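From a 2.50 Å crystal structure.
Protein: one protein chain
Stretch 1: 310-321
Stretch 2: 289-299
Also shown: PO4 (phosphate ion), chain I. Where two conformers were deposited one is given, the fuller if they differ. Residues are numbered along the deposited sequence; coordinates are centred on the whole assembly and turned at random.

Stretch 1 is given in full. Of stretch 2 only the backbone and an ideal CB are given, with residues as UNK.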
# COMPACT_ATOMS: atom_id res chain seq x y z
N TYR A 310 1.62 -24.53 -3.11
CA TYR A 310 0.50 -24.37 -2.20
C TYR A 310 -0.22 -23.03 -2.38
O TYR A 310 -1.46 -22.97 -2.30
CB TYR A 310 0.98 -24.54 -0.77
CG TYR A 310 -0.14 -24.69 0.23
CD1 TYR A 310 -0.72 -25.95 0.47
CD2 TYR A 310 -0.61 -23.60 0.96
CE1 TYR A 310 -1.75 -26.11 1.40
CE2 TYR A 310 -1.62 -23.75 1.89
CZ TYR A 310 -2.19 -25.02 2.11
OH TYR A 310 -3.21 -25.17 3.03
N ILE A 311 0.55 -21.96 -2.60
CA ILE A 311 -0.05 -20.66 -2.89
C ILE A 311 -0.66 -20.65 -4.31
O ILE A 311 -1.63 -19.91 -4.56
CB ILE A 311 0.95 -19.50 -2.68
CG1 ILE A 311 1.42 -19.49 -1.22
CG2 ILE A 311 0.30 -18.17 -3.01
CD1 ILE A 311 2.68 -18.74 -0.95
N GLY A 312 -0.10 -21.48 -5.21
CA GLY A 312 -0.65 -21.69 -6.55
C GLY A 312 -0.86 -20.39 -7.30
O GLY A 312 -0.00 -19.49 -7.27
N ASP A 313 -2.00 -20.25 -7.95
CA ASP A 313 -2.22 -19.07 -8.78
C ASP A 313 -2.66 -17.83 -7.98
O ASP A 313 -3.19 -16.88 -8.56
CB ASP A 313 -3.16 -19.39 -9.96
CG ASP A 313 -4.58 -19.77 -9.50
OD1 ASP A 313 -5.03 -19.29 -8.43
OD2 ASP A 313 -5.25 -20.57 -10.23
N SER A 314 -2.45 -17.83 -6.66
CA SER A 314 -2.58 -16.62 -5.85
C SER A 314 -1.20 -15.99 -5.62
O SER A 314 -1.08 -14.96 -4.96
CB SER A 314 -3.25 -16.92 -4.51
OG SER A 314 -4.60 -17.33 -4.68
N LEU A 315 -0.16 -16.60 -6.17
CA LEU A 315 1.19 -16.08 -5.99
C LEU A 315 1.48 -15.03 -7.08
O LEU A 315 1.54 -15.36 -8.27
CB LEU A 315 2.22 -17.21 -6.00
CG LEU A 315 3.69 -16.87 -5.77
CD1 LEU A 315 3.89 -16.17 -4.43
CD2 LEU A 315 4.60 -18.13 -5.90
N LYS A 316 1.64 -13.78 -6.65
CA LYS A 316 1.90 -12.66 -7.58
C LYS A 316 3.23 -11.98 -7.26
O LYS A 316 3.73 -12.07 -6.14
CB LYS A 316 0.76 -11.61 -7.52
CG LYS A 316 -0.65 -12.16 -7.82
CD LYS A 316 -0.67 -12.85 -9.20
CE LYS A 316 -1.92 -13.69 -9.41
NZ LYS A 316 -3.09 -12.83 -9.72
N GLN A 317 3.81 -11.33 -8.26
CA GLN A 317 4.98 -10.48 -8.05
C GLN A 317 4.48 -9.07 -7.78
O GLN A 317 3.67 -8.53 -8.56
CB GLN A 317 5.90 -10.51 -9.28
CG GLN A 317 7.03 -9.46 -9.30
CD GLN A 317 7.93 -9.52 -8.07
OE1 GLN A 317 8.41 -10.58 -7.69
NE2 GLN A 317 8.14 -8.36 -7.42
N MET A 318 4.93 -8.47 -6.69
CA MET A 318 4.67 -7.04 -6.42
C MET A 318 5.03 -6.19 -7.67
O MET A 318 6.07 -6.40 -8.29
CB MET A 318 5.46 -6.60 -5.20
CG MET A 318 4.88 -5.44 -4.42
SD MET A 318 5.84 -5.05 -2.92
CE MET A 318 5.19 -6.29 -1.80
N GLN A 319 4.15 -5.28 -8.05
CA GLN A 319 4.33 -4.47 -9.27
C GLN A 319 4.84 -3.08 -8.93
O GLN A 319 4.49 -2.55 -7.86
CB GLN A 319 2.99 -4.38 -10.05
CG GLN A 319 2.45 -5.74 -10.56
CD GLN A 319 3.45 -6.45 -11.46
OE1 GLN A 319 3.98 -7.53 -11.13
NE2 GLN A 319 3.75 -5.84 -12.61
N TRP A 320 5.64 -2.48 -9.82
CA TRP A 320 6.16 -1.10 -9.66
C TRP A 320 5.80 -0.16 -10.82
O TRP A 320 6.51 0.83 -11.11
CB TRP A 320 7.67 -1.12 -9.40
CG TRP A 320 7.95 -1.85 -8.15
CD1 TRP A 320 8.43 -3.13 -8.02
CD2 TRP A 320 7.70 -1.38 -6.82
NE1 TRP A 320 8.51 -3.47 -6.69
CE2 TRP A 320 8.07 -2.42 -5.93
CE3 TRP A 320 7.21 -0.18 -6.30
CZ2 TRP A 320 7.97 -2.30 -4.54
CZ3 TRP A 320 7.09 -0.06 -4.91
CH2 TRP A 320 7.47 -1.11 -4.05
N ASP A 321 4.67 -0.45 -11.46
CA ASP A 321 4.24 0.33 -12.60
C ASP A 321 2.94 1.07 -12.29
O ASP A 321 2.31 1.63 -13.18
CB ASP A 321 4.07 -0.57 -13.82
CG ASP A 321 2.98 -1.63 -13.64
OD1 ASP A 321 2.49 -1.89 -12.50
OD2 ASP A 321 2.62 -2.22 -14.68
N UNK A 289 -4.85 -12.67 -3.07
CA UNK A 289 -3.61 -12.52 -3.86
C UNK A 289 -2.42 -12.15 -2.98
O UNK A 289 -2.50 -11.18 -2.20
CB UNK A 289 -3.80 -11.46 -4.94
N UNK A 290 -1.35 -12.95 -3.06
CA UNK A 290 -0.10 -12.64 -2.37
C UNK A 290 0.85 -11.89 -3.31
O UNK A 290 1.34 -12.43 -4.32
CB UNK A 290 0.56 -13.92 -1.85
N UNK A 291 1.14 -10.64 -2.96
CA UNK A 291 2.05 -9.84 -3.77
C UNK A 291 3.45 -9.87 -3.15
O UNK A 291 3.74 -9.11 -2.24
CB UNK A 291 1.54 -8.40 -3.89
N UNK A 292 4.29 -10.76 -3.65
CA UNK A 292 5.59 -10.98 -3.05
C UNK A 292 6.57 -9.91 -3.50
O UNK A 292 6.70 -9.63 -4.70
CB UNK A 292 6.12 -12.37 -3.40
N UNK A 293 7.29 -9.32 -2.54
CA UNK A 293 8.40 -8.43 -2.88
C UNK A 293 9.33 -9.09 -3.91
O UNK A 293 9.80 -8.44 -4.85
CB UNK A 293 9.18 -8.05 -1.62
N UNK A 294 9.63 -10.37 -3.71
CA UNK A 294 10.41 -11.12 -4.67
C UNK A 294 9.82 -12.51 -4.81
O UNK A 294 10.22 -13.44 -4.09
CB UNK A 294 11.88 -11.19 -4.25
N UNK A 295 8.87 -12.64 -5.71
CA UNK A 295 8.22 -13.91 -6.01
C UNK A 295 9.21 -15.03 -6.33
O UNK A 295 8.97 -16.19 -5.98
CB UNK A 295 7.26 -13.73 -7.19
N UNK A 296 10.31 -14.68 -6.99
CA UNK A 296 11.26 -15.68 -7.46
C UNK A 296 11.96 -16.41 -6.31
O UNK A 296 12.57 -17.45 -6.52
CB UNK A 296 12.30 -15.02 -8.36
N UNK A 297 11.86 -15.87 -5.11
CA UNK A 297 12.42 -16.55 -3.96
C UNK A 297 11.80 -17.94 -3.76
O UNK A 297 12.51 -18.89 -3.37
CB UNK A 297 12.22 -15.70 -2.71
N UNK A 298 10.50 -18.08 -4.02
CA UNK A 298 9.88 -19.41 -3.87
C UNK A 298 10.32 -20.45 -4.93
O UNK A 298 9.97 -21.62 -4.82
CB UNK A 298 8.36 -19.26 -3.93
N UNK A 299 11.11 -20.01 -5.91
CA UNK A 299 11.60 -20.88 -6.98
C UNK A 299 13.11 -21.06 -6.84
O UNK A 299 13.62 -22.18 -6.94
CB UNK A 299 11.25 -20.31 -8.35
P PO4 I . 2.72 -12.04 -11.54
O1 PO4 I . 3.21 -13.19 -10.69
O2 PO4 I . 1.40 -12.43 -12.18
O3 PO4 I . 2.52 -10.83 -10.67
O4 PO4 I . 3.79 -11.76 -12.59

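Residues 289 to 292 form a strand parallel to 315-317; as in any strand, side chains alternate, 290 and 292 on the face of Leu315 and Gln317, 291 on that of Lys316.

At position 289 the CA-to-CB bond points sideways, with the ideal CB 4.3 Å from Lys316 CG; a polar side chain, or an acid to meet the amine, would suit. Asn289 ND2, as modelled, lies 3.0 Å from Lys316 NZ.

Stretch 1 grips position 290 along one edge: N donates to Ser314 O (2.8 Å), and O accepts from Lys316 N (2.7 Å). The ideal CB is 4.4 Å from Ile311 CG2, so aliphatic or aromatic groups fit. Tyr290 lays its CD2 3.9 Å from Ile311 CG2.

Position 291 meets the aliphatic stem of Lys316, a surface for flat or polar groups. His291 brings CD2 to 4.0 Å from Lys316 CB.

Position 292 bonds through N to Lys316 O (2.9 Å) and through O to Met318 N (2.9 Å). With the ideal CB 4.5 Å from Leu315 CD1, a large apolar group is favoured. Phe292 offers a ring face to that methyl, a CH-pi contact with Leu315 CD1 3.7 Å from the ring centroid, while CZ meets Ile311 CD1 at 4.0 Å.

At 293 the CB points away, but Met318 CE is 4.4 Å off, so an aliphatic chain suits. Leu293 places CD1 4.1 Å from Met318 SD and beside the Trp320 ring edge; its carbonyl O accepts from Gln317 NE2 (3.1 Å).

Position 294 points away and begins a type I turn, leaving much freedom. Arg294 forms a salt bridge with the residue at 296.

Position 295 points toward stretch 1, and its N donates to Gln317 OE1 (2.9 Å). Leu315 O and the phosphate invite a long donor, preferably cationic. Lys295 extends with all four chi angles t, its CG 3.9 Å from Leu315 CG, so that NZ reaches both Leu315 O (3.1 Å) and phosphate O1 (2.7 Å).

Position 296 has no nearby partner in stretch 1; polar residues suit this turn. Asp296 answers Arg294, OD1 lying 2.9 Å from NE.

Position 298 points toward Leu315 CD2, 4.4 Å from the ideal CB, asking for an aliphatic group. Leu298 CD1 packs 3.9 Å from both Leu315 CD2 and Ile311 CD1.

Positions 297 and 299 are out of reach of stretch 1, which leaves the choice open; they are Tyr297 and Thr299.

Stretch 2, residues 289-299: NYHFLRKDYLT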
# COMPACT_ATOMS: atom_id res chain seq x y z
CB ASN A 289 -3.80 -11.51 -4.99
CG ASN A 289 -4.78 -12.01 -6.06
OD1 ASN A 289 -5.97 -11.71 -6.02
ND2 ASN A 289 -4.29 -12.84 -6.97
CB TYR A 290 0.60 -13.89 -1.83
CG TYR A 290 -0.10 -14.54 -0.67
CD1 TYR A 290 0.36 -14.37 0.65
CD2 TYR A 290 -1.22 -15.33 -0.87
CE1 TYR A 290 -0.29 -14.98 1.72
CE2 TYR A 290 -1.87 -15.95 0.18
CZ TYR A 290 -1.41 -15.78 1.47
OH TYR A 290 -2.09 -16.40 2.49
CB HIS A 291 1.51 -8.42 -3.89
CG HIS A 291 0.12 -8.36 -4.42
ND1 HIS A 291 -0.99 -8.48 -3.61
CD2 HIS A 291 -0.35 -8.24 -5.69
CE1 HIS A 291 -2.08 -8.41 -4.35
NE2 HIS A 291 -1.72 -8.27 -5.62
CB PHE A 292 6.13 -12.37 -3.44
CG PHE A 292 5.80 -13.48 -2.45
CD1 PHE A 292 4.50 -13.68 -2.01
CD2 PHE A 292 6.79 -14.35 -2.00
CE1 PHE A 292 4.18 -14.72 -1.12
CE2 PHE A 292 6.49 -15.39 -1.10
CZ PHE A 292 5.19 -15.58 -0.66
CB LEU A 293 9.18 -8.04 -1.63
CG LEU A 293 10.33 -7.05 -1.74
CD1 LEU A 293 9.89 -5.75 -2.40
CD2 LEU A 293 10.95 -6.79 -0.38
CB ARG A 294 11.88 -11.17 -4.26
CG ARG A 294 12.68 -9.87 -4.53
CD ARG A 294 12.92 -9.62 -6.02
NE ARG A 294 13.83 -10.62 -6.59
CZ ARG A 294 15.16 -10.47 -6.68
NH1 ARG A 294 15.74 -9.35 -6.26
NH2 ARG A 294 15.91 -11.44 -7.20
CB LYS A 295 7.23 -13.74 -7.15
CG LYS A 295 6.54 -15.01 -7.58
CD LYS A 295 5.49 -14.70 -8.63
CE LYS A 295 5.24 -15.89 -9.54
NZ LYS A 295 3.93 -15.76 -10.22
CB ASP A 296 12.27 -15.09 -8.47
CG ASP A 296 13.01 -13.85 -7.95
OD1 ASP A 296 12.47 -13.14 -7.06
OD2 ASP A 296 14.12 -13.57 -8.46
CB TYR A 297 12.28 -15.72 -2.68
CG TYR A 297 13.09 -16.28 -1.56
CD1 TYR A 297 14.49 -16.27 -1.63
CD2 TYR A 297 12.49 -16.86 -0.43
CE1 TYR A 297 15.26 -16.77 -0.60
CE2 TYR A 297 13.26 -17.37 0.62
CZ TYR A 297 14.65 -17.33 0.52
OH TYR A 297 15.45 -17.85 1.51
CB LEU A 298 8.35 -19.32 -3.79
CG LEU A 298 7.77 -18.52 -2.62
CD1 LEU A 298 6.26 -18.82 -2.48
CD2 LEU A 298 8.53 -18.79 -1.32
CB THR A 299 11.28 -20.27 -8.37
OG1 THR A 299 9.86 -20.35 -8.59
CG2 THR A 299 12.03 -21.01 -9.52
O HOH W 1 10.10 -5.83 -5.97
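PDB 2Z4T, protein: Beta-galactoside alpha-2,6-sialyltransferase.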